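Local atomic coordinates of endoglucanase (Clostridium thermocellum, PDB entry 2E4T), a protein that hydrolyses internal beta-1,4-glucosidic bonds of cellulose and xyloglucan, the chain here being its family 44 glycoside hydrolase part. Residues I448-K453 against F461-D466; F500-T503 against A509-I512. All coordinates share one frame; numbering follows the deposited sequence. Where two conformers were deposited one is given.

Contact 1: I448-K453 against F461-D466; sequences IILLNK and FNFSID
Strand 448-452, with Ile448 and Leu450, runs nearly antiparallel (157°) to strand 461-466, with Phe461 and Phe463, but the axes stay 11.2 Å apart at their closest, so the two meet as facing layers through side chains rather than as hydrogen-bonded neighbours. Leu450 is the centre of the contact. Its CG lies anti to the backbone N (chi1 176°), which sends the forked end toward the aromatic pair. One branch, CD1, sits over the middle of the Phe461 ring, 3.7 Å from the centroid and only 6° off the ring normal, a CH-pi contact made squarely on the face. The other branch, CD2, sits in the angle between the two phenylalanines: it is 3.8 Å from CD2 of Phe461 and 3.9 Å from CZ of Phe463, reaching the second ring at its edge and near its plane. Ile448 brings both of its branches to one atom of that ring, CD1 at 3.8 Å and CG2 at 4.0 Å from CE1 of Phe463. Leucine suits this spot because two methyls on one carbon can serve a face and an edge at once, Phe461 offering the broad face and Phe463 the edge. Asn452, at the end of the strand, brings a polar group near the Phe461 ring, yet its amide is engaged elsewhere: OD1 accepts from Thr459 OG1 and Asn454 N, and ND2 donates to the carbonyl of Pro505. Strand 499-504 adds Val504 beside Leu450 and Phe461, and Phe500 stacks on Phe463. Cohesion across this interior therefore rests on dispersion and hydrophobic burial of aliphatic carbon against aromatic rings, whereas backbone polar groups find their partners within the beta-sheet, as Leu450 does with Cys510.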
ATOM      1  N   ILE A 448       9.210  18.795   9.554  1.00  5.81           N
ATOM      2  CA  ILE A 448      10.337  18.242   8.855  1.00  5.70           C
ATOM      3  C   ILE A 448      10.610  16.841   9.398  1.00  5.62           C
ATOM      4  O   ILE A 448      10.820  16.673  10.612  1.00  6.84           O
ATOM      5  CB  ILE A 448      11.633  19.094   9.028  1.00  6.11           C
ATOM      6  CG1 ILE A 448      11.382  20.542   8.590  1.00  7.51           C
ATOM      7  CG2 ILE A 448      12.776  18.466   8.271  1.00  8.78           C
ATOM      8  CD1 ILE A 448      12.482  21.499   9.061  1.00  9.14           C
ATOM      9  N   ILE A 449      10.631  15.839   8.519  1.00  5.11           N
ATOM     10  CA  ILE A 449      11.139  14.505   8.887  1.00  5.11           C
ATOM     11  C   ILE A 449      12.577  14.463   8.432  1.00  5.64           C
ATOM     12  O   ILE A 449      12.904  14.741   7.263  1.00  6.79           O
ATOM     13  CB  ILE A 449      10.348  13.372   8.113  1.00  6.91           C
ATOM     14  CG1 ILE A 449       8.876  13.339   8.486  1.00  7.74           C
ATOM     15  CG2 ILE A 449      11.008  12.057   8.355  1.00  7.17           C
ATOM     16  CD1 ILE A 449       8.658  13.037   9.892  1.00 11.93           C
ATOM     17  N   LEU A 450      13.477  14.176   9.383  1.00  5.23           N
ATOM     18  CA  LEU A 450      14.912  14.218   9.154  1.00  5.44           C
ATOM     19  C   LEU A 450      15.492  12.855   9.551  1.00  5.20           C
ATOM     20  O   LEU A 450      15.349  12.450  10.717  1.00  5.90           O
ATOM     21  CB  LEU A 450      15.543  15.334  10.015  1.00  6.52           C
ATOM     22  CG  LEU A 450      17.058  15.425   9.929  1.00  7.20           C
ATOM     23  CD1 LEU A 450      17.550  15.797   8.534  1.00  8.62           C
ATOM     24  CD2 LEU A 450      17.512  16.486  10.957  1.00  9.10           C
ATOM     25  N   LEU A 451      16.060  12.160   8.572  1.00  5.36           N
ATOM     26  CA  LEU A 451      16.551  10.781   8.789  1.00  5.63           C
ATOM     27  C   LEU A 451      18.061  10.789   8.627  1.00  5.88           C
ATOM     28  O   LEU A 451      18.595  11.151   7.569  1.00  6.62           O
ATOM     29  CB  LEU A 451      15.911   9.822   7.761  1.00  6.41           C
ATOM     30  CG  LEU A 451      14.387   9.889   7.716  1.00  6.10           C
ATOM     31  CD1 LEU A 451      13.822   8.902   6.679  1.00  7.02           C
ATOM     32  CD2 LEU A 451      13.771   9.591   9.067  1.00  6.01           C
ATOM     33  N   ASN A 452      18.750  10.334   9.690  1.00  6.16           N
ATOM     34  CA  ASN A 452      20.202  10.164   9.624  1.00  5.89           C
ATOM     35  C   ASN A 452      20.511   8.697   9.398  1.00  6.46           C
ATOM     36  O   ASN A 452      20.322   7.871  10.320  1.00  6.69           O
ATOM     37  CB  ASN A 452      20.878  10.670  10.876  1.00  6.72           C
ATOM     38  CG  ASN A 452      22.385  10.664  10.716  1.00  7.00           C
ATOM     39  OD1 ASN A 452      22.882  10.636   9.589  1.00  7.95           O
ATOM     40  ND2 ASN A 452      23.117  10.730  11.837  1.00  7.86           N
ATOM     41  N   LYS A 453      20.947   8.376   8.173  1.00  6.44           N
ATOM     42  CA  LYS A 453      21.303   7.020   7.777  1.00  6.73           C
ATOM     43  C   LYS A 453      22.767   6.677   8.106  1.00  6.99           C
ATOM     44  O   LYS A 453      23.198   5.560   7.862  1.00  8.34           O
ATOM     45  CB  LYS A 453      21.020   6.801   6.299  1.00  6.99           C
ATOM     46  CG  LYS A 453      19.565   6.942   5.944  1.00  7.71           C
ATOM     47  CD  LYS A 453      19.308   6.689   4.450  1.00  7.07           C
ATOM     48  CE  LYS A 453      19.543   7.868   3.553  0.50  6.92           C
ATOM     49  NZ  LYS A 453      19.639   7.497   2.078  0.50  7.09           N
ATOM     50  N   PHE A 461      23.501  18.813  10.561  1.00  7.47           N
ATOM     51  CA  PHE A 461      22.693  19.379   9.499  1.00  7.49           C
ATOM     52  C   PHE A 461      22.578  20.881   9.667  1.00  7.79           C
ATOM     53  O   PHE A 461      22.181  21.394  10.693  1.00  8.87           O
ATOM     54  CB  PHE A 461      21.268  18.748   9.560  1.00  7.79           C
ATOM     55  CG  PHE A 461      21.261  17.299   9.227  1.00  7.68           C
ATOM     56  CD1 PHE A 461      21.285  16.869   7.910  1.00  7.79           C
ATOM     57  CD2 PHE A 461      21.263  16.331  10.249  1.00  8.35           C
ATOM     58  CE1 PHE A 461      21.272  15.508   7.601  1.00  7.89           C
ATOM     59  CE2 PHE A 461      21.230  14.977   9.966  1.00  8.26           C
ATOM     60  CZ  PHE A 461      21.233  14.553   8.636  1.00  8.06           C
ATOM     61  N   ASN A 462      22.981  21.590   8.602  1.00  8.12           N
ATOM     62  CA  ASN A 462      22.799  23.055   8.553  1.00  8.24           C
ATOM     63  C   ASN A 462      21.545  23.361   7.747  1.00  8.27           C
ATOM     64  O   ASN A 462      21.531  23.110   6.527  1.00  8.91           O
ATOM     65  CB  ASN A 462      24.013  23.707   7.882  1.00  9.62           C
ATOM     66  CG  ASN A 462      25.263  23.579   8.726  1.00 11.88           C
ATOM     67  OD1 ASN A 462      25.199  23.617   9.956  1.00 12.95           O
ATOM     68  ND2 ASN A 462      26.396  23.321   8.075  1.00 17.31           N
ATOM     69  N   PHE A 463      20.511  23.841   8.421  1.00  8.26           N
ATOM     70  CA  PHE A 463      19.243  24.175   7.792  1.00  8.20           C
ATOM     71  C   PHE A 463      19.181  25.622   7.368  1.00  8.57           C
ATOM     72  O   PHE A 463      19.553  26.520   8.138  1.00  9.56           O
ATOM     73  CB  PHE A 463      18.088  23.944   8.769  1.00  8.77           C
ATOM     74  CG  PHE A 463      17.668  22.504   8.921  1.00  9.12           C
ATOM     75  CD1 PHE A 463      16.569  22.045   8.202  1.00  9.24           C
ATOM     76  CD2 PHE A 463      18.370  21.602   9.706  1.00  9.17           C
ATOM     77  CE1 PHE A 463      16.119  20.729   8.316  1.00 10.72           C
ATOM     78  CE2 PHE A 463      17.887  20.276   9.835  1.00  9.57           C
ATOM     79  CZ  PHE A 463      16.763  19.881   9.131  1.00  9.78           C
ATOM     80  N   SER A 464      18.647  25.852   6.160  1.00  8.70           N
ATOM     81  CA  SER A 464      18.336  27.196   5.674  1.00  9.31           C
ATOM     82  C   SER A 464      16.923  27.127   5.105  1.00  8.81           C
ATOM     83  O   SER A 464      16.666  26.280   4.217  1.00 10.04           O
ATOM     84  CB  SER A 464      19.323  27.583   4.564  1.00 11.61           C
ATOM     85  OG  SER A 464      20.648  27.612   5.007  0.34 10.25           O
ATOM     86  N   ILE A 465      16.031  27.961   5.610  1.00  8.64           N
ATOM     87  CA  ILE A 465      14.609  27.904   5.270  1.00  8.57           C
ATOM     88  C   ILE A 465      14.169  29.251   4.711  1.00  9.71           C
ATOM     89  O   ILE A 465      14.430  30.299   5.334  1.00 11.26           O
ATOM     90  CB  ILE A 465      13.797  27.535   6.502  1.00  8.77           C
ATOM     91  CG1 ILE A 465      14.242  26.168   7.022  1.00 10.75           C
ATOM     92  CG2 ILE A 465      12.302  27.537   6.182  1.00 11.19           C
ATOM     93  CD1 ILE A 465      13.763  25.858   8.433  1.00 12.64           C
ATOM     94  N   ASP A 466      13.479  29.223   3.570  1.00  9.64           N
ATOM     95  CA  ASP A 466      12.775  30.373   3.046  1.00 11.30           C
ATOM     96  C   ASP A 466      11.294  30.207   3.374  1.00 11.96           C
ATOM     97  O   ASP A 466      10.683  29.242   2.896  1.00 13.00           O
ATOM     98  CB  ASP A 466      13.018  30.462   1.554  1.00 13.35           C
ATOM     99  CG  ASP A 466      14.463  30.751   1.178  1.00 21.97           C
ATOM    100  OD1 ASP A 466      15.258  31.296   1.966  1.00 28.86           O
ATOM    101  OD2 ASP A 466      14.803  30.457   0.018  1.00 29.09           O
TER

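Contact 2: F500-T503 against A509-I512; sequences FTYT and ACHI
Tyr502 reaches across from strand 499-504 to Cys510 and Ile512 on strand 508-514, and its ring makes the close contacts. At CB the side chain leaves its strand on the side facing 509-512, and a chi1 of -172° swings the ring clear of its own backbone N and toward Cys510 and Ile512. CB and CG themselves only carry it over; one ring side then does the touching. CD2 comes first, 4.3 Å from the CD1 methyl at the end of Ile512, which approaches obliquely and gives the more secure of the two contacts. Next along the same side, CE2 lies 4.3 Å from SG of Cys510, the sulfur standing at the ring edge, near its plane; this contact is provisional, because Cys510 also adopts a second conformation. CZ and OH continue beyond these two contacts, so the polar end of the tyrosine is carried past the apolar atoms it crosses. A tyrosine fits such a partly exposed place, since it can bury the flank of its ring while a hydroxyl ends the side chain. Cys510 is small and weakly polar, fitting beside a ring edge, whereas Ile512 has a long branch able to span toward CD2. Both spacings are generous, so this is loose apolar contact rather than close interlocking. Ile492 of strand 486-492 touches both Tyr502 and Ile512, and Val476 of strand 474-480 also lies against the tyrosine. On the other face of strand 508-514, His511 bonds through ND1 to the carbonyl of Leu406 in helix 398-408, placing the strand between the sandwich interior and that helix.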
ATOM      1  N   PHE A 500      19.493  27.296  11.206  1.00  8.76           N
ATOM      2  CA  PHE A 500      19.935  26.678  12.451  1.00  8.62           C
ATOM      3  C   PHE A 500      20.804  25.478  12.096  1.00  8.37           C
ATOM      4  O   PHE A 500      20.767  24.991  10.969  1.00  8.99           O
ATOM      5  CB  PHE A 500      18.761  26.308  13.379  1.00  9.04           C
ATOM      6  CG  PHE A 500      17.805  25.314  12.794  1.00  8.54           C
ATOM      7  CD1 PHE A 500      18.000  23.936  12.984  1.00  9.04           C
ATOM      8  CD2 PHE A 500      16.696  25.722  12.098  1.00 10.13           C
ATOM      9  CE1 PHE A 500      17.098  23.005  12.502  1.00  9.87           C
ATOM     10  CE2 PHE A 500      15.792  24.796  11.588  1.00 10.59           C
ATOM     11  CZ  PHE A 500      16.008  23.436  11.793  1.00 10.41           C
ATOM     12  N   THR A 501      21.544  24.999  13.091  1.00  8.78           N
ATOM     13  CA  THR A 501      22.334  23.791  12.942  1.00  8.40           C
ATOM     14  C   THR A 501      21.875  22.772  13.983  1.00  8.35           C
ATOM     15  O   THR A 501      21.721  23.109  15.157  1.00  9.75           O
ATOM     16  CB  THR A 501      23.820  24.105  13.163  1.00  9.90           C
ATOM     17  OG1 THR A 501      24.234  25.028  12.141  1.00 11.57           O
ATOM     18  CG2 THR A 501      24.700  22.865  13.182  1.00 11.45           C
ATOM     19  N   TYR A 502      21.725  21.507  13.537  1.00  8.65           N
ATOM     20  CA  TYR A 502      21.206  20.489  14.401  1.00  8.32           C
ATOM     21  C   TYR A 502      21.968  19.201  14.101  1.00  7.40           C
ATOM     22  O   TYR A 502      21.945  18.700  12.976  1.00  8.21           O
ATOM     23  CB  TYR A 502      19.711  20.289  14.132  1.00  8.66           C
ATOM     24  CG  TYR A 502      19.018  19.362  15.125  1.00  8.15           C
ATOM     25  CD1 TYR A 502      19.042  19.639  16.501  1.00  8.70           C
ATOM     26  CD2 TYR A 502      18.286  18.258  14.696  1.00  9.06           C
ATOM     27  CE1 TYR A 502      18.368  18.850  17.414  1.00  8.85           C
ATOM     28  CE2 TYR A 502      17.599  17.477  15.608  1.00  9.54           C
ATOM     29  CZ  TYR A 502      17.659  17.736  16.957  1.00  9.24           C
ATOM     30  OH  TYR A 502      16.972  16.931  17.843  1.00 11.37           O
ATOM     31  N   THR A 503      22.693  18.690  15.096  1.00  8.83           N
ATOM     32  CA  THR A 503      23.434  17.455  14.960  1.00  9.10           C
ATOM     33  C   THR A 503      22.612  16.318  15.554  1.00  9.30           C
ATOM     34  O   THR A 503      22.102  16.410  16.678  1.00 11.09           O
ATOM     35  CB  THR A 503      24.790  17.565  15.671  1.00  9.90           C
ATOM     36  OG1 THR A 503      25.545  18.585  14.989  1.00 10.43           O
ATOM     37  CG2 THR A 503      25.527  16.229  15.654  1.00 11.63           C
ATOM     38  N   ALA A 509      15.760   8.865  13.564  1.00  5.86           N
ATOM     39  CA  ALA A 509      14.683   9.441  12.796  1.00  5.66           C
ATOM     40  C   ALA A 509      13.993  10.491  13.634  1.00  5.74           C
ATOM     41  O   ALA A 509      13.536  10.195  14.740  1.00  7.08           O
ATOM     42  CB  ALA A 509      13.659   8.364  12.398  1.00  6.34           C
ATOM     43  N   CYS A 510      13.894  11.728  13.116  1.00  6.06           N
ATOM     44  CA  CYS A 510      13.306  12.814  13.847  1.00  6.30           C
ATOM     45  C   CYS A 510      12.167  13.480  13.066  1.00  5.69           C
ATOM     46  O   CYS A 510      12.141  13.474  11.838  1.00  6.02           O
ATOM     47  CB  CYS A 510      14.380  14.012  13.928  0.60  5.61           C
ATOM     48  SG  CYS A 510      15.965  13.602  14.636  0.60  7.75           S
ATOM     49  N   HIS A 511      11.259  14.059  13.857  1.00  5.44           N
ATOM     50  CA  HIS A 511      10.188  14.925  13.318  1.00  5.21           C
ATOM     51  C   HIS A 511      10.338  16.250  14.073  1.00  5.37           C
ATOM     52  O   HIS A 511      10.193  16.301  15.294  1.00  5.98           O
ATOM     53  CB  HIS A 511       8.825  14.278  13.597  1.00  5.74           C
ATOM     54  CG  HIS A 511       7.678  14.964  12.921  1.00  5.61           C
ATOM     55  ND1 HIS A 511       6.550  14.266  12.562  1.00  5.75           N
ATOM     56  CD2 HIS A 511       7.402  16.278  12.606  1.00  6.41           C
ATOM     57  CE1 HIS A 511       5.658  15.123  12.055  1.00  6.08           C
ATOM     58  NE2 HIS A 511       6.136  16.351  12.051  1.00  6.13           N
ATOM     59  N   ILE A 512      10.650  17.299  13.290  1.00  5.72           N
ATOM     60  CA  ILE A 512      10.848  18.644  13.832  1.00  5.86           C
ATOM     61  C   ILE A 512       9.589  19.453  13.455  1.00  5.87           C
ATOM     62  O   ILE A 512       9.126  19.383  12.316  1.00  6.21           O
ATOM     63  CB  ILE A 512      12.082  19.301  13.201  1.00  6.45           C
ATOM     64  CG1 ILE A 512      13.329  18.445  13.436  1.00  7.60           C
ATOM     65  CG2 ILE A 512      12.256  20.735  13.717  1.00  7.98           C
ATOM     66  CD1 ILE A 512      14.553  18.920  12.636  1.00  9.63           C
TER

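Contacts 1 and 2 join the same pair of layers: strands 442-452 and 508-514 are neighbours on one side, 459-466 and 499-504 on the other, all within the beta-rich domain beside the TIM-like barrel and away from the metal sites. Their centres lie about 6 Å apart. Backbone pairing, such as Ile448 O to Ile512 N at 2.8 Å, ties them within each layer. Contact 1 is the larger and the more completely buried, every touching residue enclosed and aliphatic branches set against phenylalanine rings. Contact 2 has fewer contacts, and one of its partners, the tyrosine, is partly exposed, in keeping with the polar group that ends it.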